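Local atomic coordinates of putative mandelate racemase (Bordetella bronchiseptica, PDB entry 3OZM), a protein that is a putative mandelate racemase of the enolase superfamily that binds magnesium and D-xylaric acid and probably acts on sugar acids of this kind. Residues Tyr147-Pro152 with Val174-Arg179; Ala169-Val174 with Leu199-Gln204; Gly28-Arg33 with Pro379-Gly384. All coordinates share one frame; numbering follows the deposited sequence.

Contact 1 (Tyr147-Pro152 with Val174-Arg179); sequences YWDLTP and VGRAPR. With DXL (D-xylaric acid), chain J.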
loop_
_atom_site.group_PDB
_atom_site.type_symbol
_atom_site.label_atom_id
_atom_site.label_comp_id
_atom_site.label_asym_id
_atom_site.label_seq_id
_atom_site.Cartn_x
_atom_site.Cartn_y
_atom_site.Cartn_z
ATOM N N TYR A 147 -4.837 -33.564 3.874
ATOM C CA TYR A 147 -3.427 -33.811 4.197
ATOM C C TYR A 147 -2.889 -35.136 3.650
ATOM O O TYR A 147 -3.590 -35.843 2.931
ATOM C CB TYR A 147 -3.196 -33.699 5.713
ATOM C CG TYR A 147 -3.023 -32.264 6.156
ATOM C CD1 TYR A 147 -4.113 -31.403 6.224
ATOM C CD2 TYR A 147 -1.769 -31.761 6.473
ATOM C CE1 TYR A 147 -3.954 -30.073 6.606
ATOM C CE2 TYR A 147 -1.602 -30.451 6.865
ATOM C CZ TYR A 147 -2.697 -29.610 6.929
ATOM O OH TYR A 147 -2.521 -28.295 7.308
ATOM N N TRP A 148 -1.643 -35.451 4.000
ATOM C CA TRP A 148 -0.971 -36.668 3.535
ATOM C C TRP A 148 -1.611 -37.955 4.073
ATOM O O TRP A 148 -2.405 -37.915 5.015
ATOM C CB TRP A 148 0.500 -36.653 3.967
ATOM C CG TRP A 148 1.375 -35.695 3.227
ATOM C CD1 TRP A 148 1.007 -34.834 2.231
ATOM C CD2 TRP A 148 2.787 -35.513 3.417
ATOM N NE1 TRP A 148 2.105 -34.120 1.793
ATOM C CE2 TRP A 148 3.209 -34.523 2.502
ATOM C CE3 TRP A 148 3.733 -36.091 4.273
ATOM C CZ2 TRP A 148 4.539 -34.096 2.421
ATOM C CZ3 TRP A 148 5.058 -35.665 4.195
ATOM C CH2 TRP A 148 5.446 -34.674 3.276
ATOM N N ASP A 149 -1.254 -39.091 3.467
ATOM C CA ASP A 149 -1.571 -40.418 4.021
ATOM C C ASP A 149 -2.896 -41.023 3.551
ATOM O O ASP A 149 -3.270 -42.113 3.995
ATOM C CB ASP A 149 -1.569 -40.390 5.558
ATOM C CG ASP A 149 -0.186 -40.201 6.144
ATOM O OD1 ASP A 149 0.683 -41.061 5.890
ATOM O OD2 ASP A 149 0.022 -39.209 6.882
ATOM N N LEU A 150 -3.609 -40.327 2.674
ATOM C CA LEU A 150 -4.916 -40.793 2.214
ATOM C C LEU A 150 -4.862 -41.552 0.895
ATOM O O LEU A 150 -3.976 -41.321 0.076
ATOM C CB LEU A 150 -5.872 -39.610 2.047
ATOM C CG LEU A 150 -6.053 -38.740 3.289
ATOM C CD1 LEU A 150 -7.015 -37.605 2.996
ATOM C CD2 LEU A 150 -6.552 -39.594 4.447
ATOM N N THR A 151 -5.838 -42.436 0.689
ATOM C CA THR A 151 -6.046 -43.069 -0.601
ATOM C C THR A 151 -6.869 -42.123 -1.478
ATOM O O THR A 151 -7.494 -41.192 -0.973
ATOM C CB THR A 151 -6.828 -44.393 -0.464
ATOM O OG1 THR A 151 -8.134 -44.120 0.057
ATOM C CG2 THR A 151 -6.095 -45.375 0.458
ATOM N N PRO A 152 -6.877 -42.355 -2.795
ATOM C CA PRO A 152 -7.661 -41.484 -3.677
ATOM C C PRO A 152 -9.130 -41.429 -3.269
ATOM O O PRO A 152 -9.744 -40.356 -3.289
ATOM C CB PRO A 152 -7.500 -42.149 -5.047
ATOM C CG PRO A 152 -6.162 -42.807 -4.969
ATOM C CD PRO A 152 -6.031 -43.295 -3.550
ATOM N N VAL A 174 0.686 -32.274 -0.812
ATOM C CA VAL A 174 1.404 -33.274 -1.602
ATOM C C VAL A 174 2.888 -33.245 -1.300
ATOM O O VAL A 174 3.373 -32.364 -0.587
ATOM C CB VAL A 174 1.225 -33.046 -3.118
ATOM C CG1 VAL A 174 -0.241 -33.017 -3.487
ATOM C CG2 VAL A 174 1.942 -31.746 -3.549
ATOM N N GLY A 175 3.617 -34.218 -1.840
ATOM C CA GLY A 175 5.066 -34.166 -1.793
ATOM C C GLY A 175 5.781 -35.427 -1.356
ATOM O O GLY A 175 6.937 -35.640 -1.715
ATOM N N ARG A 176 5.118 -36.264 -0.570
ATOM C CA ARG A 176 5.805 -37.441 -0.060
ATOM C C ARG A 176 5.844 -38.546 -1.105
ATOM O O ARG A 176 6.865 -39.212 -1.280
ATOM C CB ARG A 176 5.176 -37.941 1.241
ATOM C CG ARG A 176 6.074 -38.937 1.977
ATOM C CD ARG A 176 5.574 -39.208 3.374
ATOM N NE ARG A 176 4.221 -39.736 3.339
ATOM C CZ ARG A 176 3.430 -39.837 4.399
ATOM N NH1 ARG A 176 3.858 -39.437 5.591
ATOM N NH2 ARG A 176 2.207 -40.334 4.257
ATOM N N ALA A 177 4.732 -38.730 -1.799
ATOM C CA ALA A 177 4.614 -39.796 -2.785
ATOM C C ALA A 177 3.916 -39.270 -4.040
ATOM O O ALA A 177 2.699 -39.382 -4.175
ATOM C CB ALA A 177 3.843 -40.973 -2.187
ATOM N N PRO A 178 4.688 -38.669 -4.960
ATOM C CA PRO A 178 4.089 -37.992 -6.118
ATOM C C PRO A 178 3.084 -38.828 -6.915
ATOM O O PRO A 178 2.099 -38.277 -7.392
ATOM C CB PRO A 178 5.312 -37.628 -6.964
ATOM C CG PRO A 178 6.360 -37.341 -5.940
ATOM C CD PRO A 178 6.124 -38.359 -4.829
ATOM N N ARG A 179 3.319 -40.127 -7.069
ATOM C CA ARG A 179 2.366 -40.960 -7.798
ATOM C C ARG A 179 1.033 -41.083 -7.073
ATOM O O ARG A 179 -0.024 -41.138 -7.703
ATOM C CB ARG A 179 2.942 -42.348 -8.098
ATOM C CG ARG A 179 3.990 -42.345 -9.200
ATOM C CD ARG A 179 3.979 -43.648 -9.999
ATOM N NE ARG A 179 4.269 -44.811 -9.166
ATOM C CZ ARG A 179 5.491 -45.280 -8.937
ATOM N NH1 ARG A 179 6.546 -44.685 -9.481
ATOM N NH2 ARG A 179 5.661 -46.344 -8.163
HETATM O OAA DXL J . -0.105 -27.494 7.661
HETATM O OAB DXL J . 1.464 -25.598 8.834
HETATM O OAC DXL J . 1.456 -24.892 4.533
HETATM O OAD DXL J . -1.688 -23.466 5.575
HETATM O OAE DXL J . 1.340 -27.617 5.989
HETATM C CAF DXL J . 0.843 -27.053 6.991
HETATM C CAG DXL J . 1.451 -25.708 7.400
HETATM C CAH DXL J . 0.602 -24.556 6.833
HETATM C CAI DXL J . 0.278 -24.788 5.346
HETATM C CAJ DXL J . -0.776 -23.802 4.790
HETATM O OAK DXL J . -0.696 -23.425 3.597
HETATM O OAL DXL J . 1.263 -23.312 7.092
#

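Contact 2 (Ala169-Val174 with Leu199-Gln204); sequences AAKLKV and LVDANQ. With MG (magnesium ion), chain I; DXL (D-xylaric acid), chain J.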
loop_
_atom_site.group_PDB
_atom_site.type_symbol
_atom_site.label_atom_id
_atom_site.label_comp_id
_atom_site.label_asym_id
_atom_site.label_seq_id
_atom_site.Cartn_x
_atom_site.Cartn_y
_atom_site.Cartn_z
ATOM N N ALA A 169 -13.870 -24.323 -3.021
ATOM C CA ALA A 169 -12.451 -24.524 -3.297
ATOM C C ALA A 169 -11.828 -25.198 -2.094
ATOM O O ALA A 169 -12.332 -25.056 -0.979
ATOM C CB ALA A 169 -11.770 -23.177 -3.562
ATOM N N ALA A 170 -10.732 -25.915 -2.308
ATOM C CA ALA A 170 -10.061 -26.627 -1.231
ATOM C C ALA A 170 -8.627 -26.941 -1.644
ATOM O O ALA A 170 -8.297 -26.913 -2.831
ATOM C CB ALA A 170 -10.817 -27.904 -0.893
ATOM N N LYS A 171 -7.780 -27.240 -0.664
ATOM C CA LYS A 171 -6.354 -27.451 -0.921
ATOM C C LYS A 171 -5.894 -28.850 -0.502
ATOM O O LYS A 171 -6.321 -29.366 0.539
ATOM C CB LYS A 171 -5.522 -26.381 -0.190
ATOM C CG LYS A 171 -4.040 -26.405 -0.565
ATOM C CD LYS A 171 -3.325 -25.067 -0.259
ATOM C CE LYS A 171 -3.009 -24.897 1.247
ATOM N NZ LYS A 171 -2.468 -23.519 1.522
ATOM N N LEU A 172 -5.014 -29.441 -1.312
ATOM C CA LEU A 172 -4.462 -30.782 -1.072
ATOM C C LEU A 172 -2.969 -30.698 -0.820
ATOM O O LEU A 172 -2.227 -30.093 -1.610
ATOM C CB LEU A 172 -4.697 -31.680 -2.295
ATOM C CG LEU A 172 -4.030 -33.062 -2.276
ATOM C CD1 LEU A 172 -4.740 -33.981 -1.264
ATOM C CD2 LEU A 172 -4.023 -33.685 -3.675
ATOM N N LYS A 173 -2.531 -31.313 0.271
ATOM C CA LYS A 173 -1.115 -31.429 0.570
ATOM C C LYS A 173 -0.478 -32.557 -0.241
ATOM O O LYS A 173 -1.033 -33.659 -0.359
ATOM C CB LYS A 173 -0.903 -31.659 2.074
ATOM C CG LYS A 173 -1.515 -30.580 2.924
ATOM C CD LYS A 173 -0.786 -29.261 2.726
ATOM C CE LYS A 173 -1.317 -28.218 3.684
ATOM N NZ LYS A 173 -0.364 -27.087 3.827
ATOM N N VAL A 174 0.686 -32.274 -0.812
ATOM C CA VAL A 174 1.404 -33.274 -1.602
ATOM C C VAL A 174 2.888 -33.245 -1.300
ATOM O O VAL A 174 3.373 -32.364 -0.587
ATOM C CB VAL A 174 1.225 -33.046 -3.118
ATOM C CG1 VAL A 174 -0.241 -33.017 -3.487
ATOM C CG2 VAL A 174 1.942 -31.746 -3.549
ATOM N N LEU A 199 -6.613 -26.589 -5.095
ATOM C CA LEU A 199 -5.280 -26.053 -4.906
ATOM C C LEU A 199 -4.366 -27.185 -4.427
ATOM O O LEU A 199 -4.820 -28.138 -3.792
ATOM C CB LEU A 199 -5.312 -24.966 -3.834
ATOM C CG LEU A 199 -6.020 -23.641 -4.136
ATOM C CD1 LEU A 199 -7.426 -23.809 -4.730
ATOM C CD2 LEU A 199 -6.072 -22.790 -2.855
ATOM N N VAL A 200 -3.076 -27.064 -4.701
ATOM C CA VAL A 200 -2.117 -28.058 -4.249
ATOM C C VAL A 200 -0.970 -27.361 -3.520
ATOM O O VAL A 200 -0.550 -26.263 -3.917
ATOM C CB VAL A 200 -1.580 -28.840 -5.469
ATOM C CG1 VAL A 200 -0.359 -29.646 -5.113
ATOM C CG2 VAL A 200 -2.691 -29.720 -6.064
ATOM N N ASP A 201 -0.458 -28.008 -2.472
ATOM C CA ASP A 201 0.572 -27.423 -1.615
ATOM C C ASP A 201 1.603 -28.488 -1.298
ATOM O O ASP A 201 1.296 -29.477 -0.625
ATOM C CB ASP A 201 -0.068 -26.912 -0.320
ATOM C CG ASP A 201 0.903 -26.145 0.570
ATOM O OD1 ASP A 201 2.141 -26.170 0.345
ATOM O OD2 ASP A 201 0.402 -25.527 1.523
ATOM N N ALA A 202 2.827 -28.288 -1.779
ATOM C CA ALA A 202 3.894 -29.263 -1.558
ATOM C C ALA A 202 4.785 -28.966 -0.346
ATOM O O ALA A 202 5.660 -29.749 -0.037
ATOM C CB ALA A 202 4.758 -29.398 -2.844
ATOM N N ASN A 203 4.567 -27.837 0.340
ATOM C CA ASN A 203 5.397 -27.494 1.494
ATOM C C ASN A 203 6.910 -27.644 1.257
ATOM O O ASN A 203 7.621 -28.179 2.105
ATOM C CB ASN A 203 4.977 -28.333 2.706
ATOM C CG ASN A 203 3.628 -27.921 3.242
ATOM O OD1 ASN A 203 2.608 -28.526 2.913
ATOM N ND2 ASN A 203 3.613 -26.878 4.065
ATOM N N GLN A 204 7.383 -27.168 0.106
ATOM C CA GLN A 204 8.804 -27.195 -0.265
ATOM C C GLN A 204 9.424 -28.591 -0.429
ATOM O O GLN A 204 10.647 -28.737 -0.361
ATOM C CB GLN A 204 9.653 -26.412 0.746
ATOM C CG GLN A 204 9.132 -25.024 1.112
ATOM C CD GLN A 204 10.082 -24.294 2.051
ATOM O OE1 GLN A 204 11.250 -24.104 1.736
ATOM N NE2 GLN A 204 9.580 -23.891 3.226
HETATM MG MG MG I . 1.262 -23.769 2.598
HETATM O OAA DXL J . -0.105 -27.494 7.661
HETATM O OAB DXL J . 1.464 -25.598 8.834
HETATM O OAC DXL J . 1.456 -24.892 4.533
HETATM O OAD DXL J . -1.688 -23.466 5.575
HETATM O OAE DXL J . 1.340 -27.617 5.989
HETATM C CAF DXL J . 0.843 -27.053 6.991
HETATM C CAG DXL J . 1.451 -25.708 7.400
HETATM C CAH DXL J . 0.602 -24.556 6.833
HETATM C CAI DXL J . 0.278 -24.788 5.346
HETATM C CAJ DXL J . -0.776 -23.802 4.790
HETATM O OAK DXL J . -0.696 -23.425 3.597
HETATM O OAL DXL J . 1.263 -23.312 7.092
HETATM O O HOH W 1 2.954 -31.036 1.971
HETATM O O HOH W 2 3.170 -24.327 1.922
#

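Contact 3 (Gly28-Arg33 with Pro379-Gly384); sequences GLKLNR and PAIGAG. With DXL (D-xylaric acid), chain J.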
loop_
_atom_site.group_PDB
_atom_site.type_symbol
_atom_site.label_atom_id
_atom_site.label_comp_id
_atom_site.label_asym_id
_atom_site.label_seq_id
_atom_site.Cartn_x
_atom_site.Cartn_y
_atom_site.Cartn_z
ATOM N N GLY A 28 5.512 -31.071 8.709
ATOM C CA GLY A 28 5.643 -31.959 9.857
ATOM C C GLY A 28 4.304 -32.465 10.373
ATOM O O GLY A 28 3.254 -32.060 9.887
ATOM N N LEU A 29 4.343 -33.356 11.360
ATOM C CA LEU A 29 3.126 -33.882 11.975
ATOM C C LEU A 29 2.656 -32.955 13.097
ATOM O O LEU A 29 3.406 -32.703 14.044
ATOM C CB LEU A 29 3.409 -35.270 12.556
ATOM C CG LEU A 29 2.293 -35.885 13.403
ATOM C CD1 LEU A 29 1.099 -36.239 12.529
ATOM C CD2 LEU A 29 2.811 -37.117 14.132
ATOM N N LYS A 30 1.425 -32.459 13.004
ATOM C CA LYS A 30 0.891 -31.564 14.032
ATOM C C LYS A 30 0.638 -32.325 15.335
ATOM O O LYS A 30 0.102 -33.441 15.324
ATOM C CB LYS A 30 -0.385 -30.867 13.549
ATOM C CG LYS A 30 -0.198 -30.066 12.245
ATOM C CD LYS A 30 -1.434 -29.215 11.904
ATOM C CE LYS A 30 -1.320 -28.693 10.473
ATOM N NZ LYS A 30 -0.055 -27.919 10.322
ATOM N N LEU A 31 1.030 -31.721 16.452
ATOM C CA LEU A 31 0.915 -32.374 17.757
ATOM C C LEU A 31 0.007 -31.540 18.666
ATOM O O LEU A 31 -0.893 -32.056 19.326
ATOM C CB LEU A 31 2.300 -32.530 18.384
ATOM C CG LEU A 31 3.335 -33.281 17.526
ATOM C CD1 LEU A 31 4.728 -33.218 18.132
ATOM C CD2 LEU A 31 2.918 -34.736 17.280
ATOM N N ASN A 32 0.242 -30.233 18.670
ATOM C CA ASN A 32 -0.554 -29.307 19.472
ATOM C C ASN A 32 -0.725 -28.005 18.697
ATOM O O ASN A 32 0.218 -27.536 18.074
ATOM C CB ASN A 32 0.149 -29.022 20.804
ATOM C CG ASN A 32 0.177 -30.234 21.737
ATOM O OD1 ASN A 32 -0.834 -30.585 22.349
ATOM N ND2 ASN A 32 1.341 -30.873 21.848
ATOM N N ARG A 33 -1.921 -27.427 18.710
ATOM C CA ARG A 33 -2.094 -26.130 18.064
ATOM C C ARG A 33 -1.781 -25.035 19.075
ATOM O O ARG A 33 -2.422 -24.927 20.131
ATOM C CB ARG A 33 -3.487 -25.965 17.451
ATOM C CG ARG A 33 -3.831 -26.998 16.379
ATOM C CD ARG A 33 -2.753 -27.089 15.277
ATOM N NE ARG A 33 -2.621 -25.847 14.506
ATOM C CZ ARG A 33 -3.355 -25.520 13.437
ATOM N NH1 ARG A 33 -4.299 -26.331 12.972
ATOM N NH2 ARG A 33 -3.145 -24.362 12.824
ATOM N N PRO A 379 5.246 -29.610 22.603
ATOM C CA PRO A 379 5.703 -29.229 21.263
ATOM C C PRO A 379 4.519 -29.024 20.324
ATOM O O PRO A 379 3.447 -29.588 20.546
ATOM C CB PRO A 379 6.514 -30.451 20.819
ATOM C CG PRO A 379 5.828 -31.604 21.481
ATOM C CD PRO A 379 5.207 -31.073 22.779
ATOM N N ALA A 380 4.708 -28.222 19.279
ATOM C CA ALA A 380 3.613 -27.932 18.353
ATOM C C ALA A 380 3.583 -28.940 17.215
ATOM O O ALA A 380 2.516 -29.362 16.766
ATOM C CB ALA A 380 3.754 -26.524 17.791
ATOM N N ILE A 381 4.760 -29.331 16.746
ATOM C CA ILE A 381 4.829 -30.055 15.486
ATOM C C ILE A 381 6.082 -30.913 15.429
ATOM O O ILE A 381 7.119 -30.550 15.987
ATOM C CB ILE A 381 4.754 -29.058 14.295
ATOM C CG1 ILE A 381 4.470 -29.770 12.974
ATOM C CG2 ILE A 381 6.002 -28.185 14.212
ATOM C CD1 ILE A 381 4.033 -28.809 11.875
ATOM N N GLY A 382 5.966 -32.072 14.784
ATOM C CA GLY A 382 7.101 -32.955 14.591
ATOM C C GLY A 382 8.052 -32.409 13.548
ATOM O O GLY A 382 7.784 -31.379 12.919
ATOM N N ALA A 383 9.166 -33.101 13.351
ATOM C CA ALA A 383 10.185 -32.663 12.404
ATOM C C ALA A 383 9.632 -32.504 10.991
ATOM O O ALA A 383 8.871 -33.344 10.510
ATOM C CB ALA A 383 11.362 -33.634 12.404
ATOM N N GLY A 384 10.025 -31.423 10.330
ATOM C CA GLY A 384 9.633 -31.187 8.949
ATOM C C GLY A 384 10.445 -31.992 7.940
ATOM O O GLY A 384 11.406 -32.683 8.291
HETATM O OAA DXL J . -0.105 -27.494 7.661
HETATM O OAB DXL J . 1.464 -25.598 8.834
HETATM O OAC DXL J . 1.456 -24.892 4.533
HETATM O OAD DXL J . -1.688 -23.466 5.575
HETATM O OAE DXL J . 1.340 -27.617 5.989
HETATM C CAF DXL J . 0.843 -27.053 6.991
HETATM C CAG DXL J . 1.451 -25.708 7.400
HETATM C CAH DXL J . 0.602 -24.556 6.833
HETATM C CAI DXL J . 0.278 -24.788 5.346
HETATM C CAJ DXL J . -0.776 -23.802 4.790
HETATM O OAK DXL J . -0.696 -23.425 3.597
HETATM O OAL DXL J . 1.263 -23.312 7.092
HETATM O O HOH W 3 6.741 -34.867 11.599
#

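Contact 1 (Tyr147-Pro152 with Val174-Arg179)
Trp148 lays one face of its indole against the side chain of Arg176. The CB of Arg176 stands over the six-membered ring, 3.7 Å from its centroid and nearly on the ring normal, a CH-pi contact, while CD of Arg176 lies near the rim atoms CE3 and CZ3. With CG anti to the backbone N (chi1 -165°) and a bend at chi3 (59°), the arginine runs across the indole and brings its guanidinium up to CE3 of the indole. The two flat groups are not stacked: their planes stand 54° apart, with Trp148 CE3 lying over one face of the guanidinium, 3.6 Å from NH1 of Arg176. The outer end of the arginine then meets Asp149 OD1 through NH2 in a salt bridge that is modelled implausibly short, so that its exact geometry is doubtful. Both segments belong to loops at the C-terminal ends of barrel strands 139-146 and 169-173, where the active site of an enolase-superfamily TIM barrel lies, and each leads into the helix that follows. On the pyrrole side the indole NE1 makes a weak hydrogen bond, 3.2 Å long, to Val174 O, which lies near the ring plane; the ring of His385 also meets the indole. Its neighbour Tyr147 turns away from the second segment, and its phenol OH donates a 2.6 Å hydrogen bond to the carboxylate oxygen OAA of the bound D-xylaric acid, which sits at the edge of the tyrosine ring.

Contact 2 (Ala169-Val174 with Leu199-Gln204)
Leu172 and Val200 lie side by side in neighbouring parallel strands, whose short segments approach to 4.4 Å with their directions 27° apart. Four backbone hydrogen bonds stitch them together: Leu199 N to Ala170 O, Leu172 N to Leu199 O, Asp201 N to Leu172 O and Val174 N to Asp201 O. On the face bearing Leu172 and Val200 the packing is apolar and tight. Val174 sets CG2 only 3.5 Å from Val200 CG1, closer than usual for two methyls, and Ala202 CB rests against the same CG2; Met188, Leu185 and Asp181 of helix 178-192 touch this side. Beyond the strands the contact is looser, and at this loop end a water joins Val174 O to Asn203 OD1.

The face of Lys171, Lys173 and Asp201 is polar, with ligand, metal and water in place of methyls. Asp201 swings CG anti to its backbone N (chi1 -174°), carrying OD2 to magnesium at 2.2 Å, while OD1 accepts a bond from Asn203 N in an Asx turn and another from a metal-bound water. Glu227, Glu254 and two oxygens of D-xylaric acid, OAC and OAK, complete the magnesium shell. Lys171 lies extended past Leu199 CB, then bends at chi3 (77°) to give NZ a 2.7 Å hydrogen bond to ligand OAK; Glu227 forms a salt bridge with this ammonium. Lys173 runs alongside Asp201, pointing the same way, and its NZ forms a salt bridge with OD2, although the exact place of that NZ is less sure. Asn203 ND2 donates to ligand OAC at 3.0 Å. A beta-alpha-beta unit carrying a Lys-X-Lys pair beside a metal-binding aspartate is characteristic of the mandelate racemase active site.

Contact 3 (Gly28-Arg33 with Pro379-Gly384)
Leu31 leans on 379-384 through CB, CG and the CD1 branch. Its CB sits 3.6 Å from Ala380 O, and CG is about equally far from that oxygen and from Gly382 N. The branch CD1 goes furthest, lying over the peptide between Ile381 and Gly382, 3.8 Å from Ile381 C, and touching Pro379 CG at 3.9 Å. Beneath it Ala380 O accepts two hydrogen bonds from the same face of its carbonyl plane, from Leu31 N at 2.8 Å and Asn32 N at 3.1 Å. Asn32 adds its amide: ND2 donates to Pro379 O at 2.8 Å, with the acceptor nearly in the amide plane. Farther along, Gly382 N bonds to Leu29 O, Ile381 CG1 lies against that same oxygen at 3.3 Å, and a water bridges Leu29 N to Ala383 O. Lys30 points away from this seam; a bend at its last torsion (chi4 -57°) directs NZ to OAA of D-xylaric acid at 2.7 Å. The C-terminal tail therefore runs roughly antiparallel to a loop of the N-terminal capping domain that closes over the barrel mouth, as is typical of the enolase superfamily.

Contact 3 joins the N-terminal domain to the C-terminal tail, and contacts 1 and 2 are nested within the loop it closes. Contacts 1 and 2 have centres about 10 Å apart, share Val174, and alternate along the chain through strand 169-173, helix 178-192 and strand 197-201 of the barrel. The centre of contact 3 lies about 18 Å from each of theirs; it meets contact 1 where Lys30 packs on Tyr147, but its nearest atoms stay about 7 Å from contact 2. All three touch D-xylaric acid: contact 2 supplies the metal site, while contacts 1 and 3 add Tyr147 and Lys30 at the carboxylate not bound to the metal.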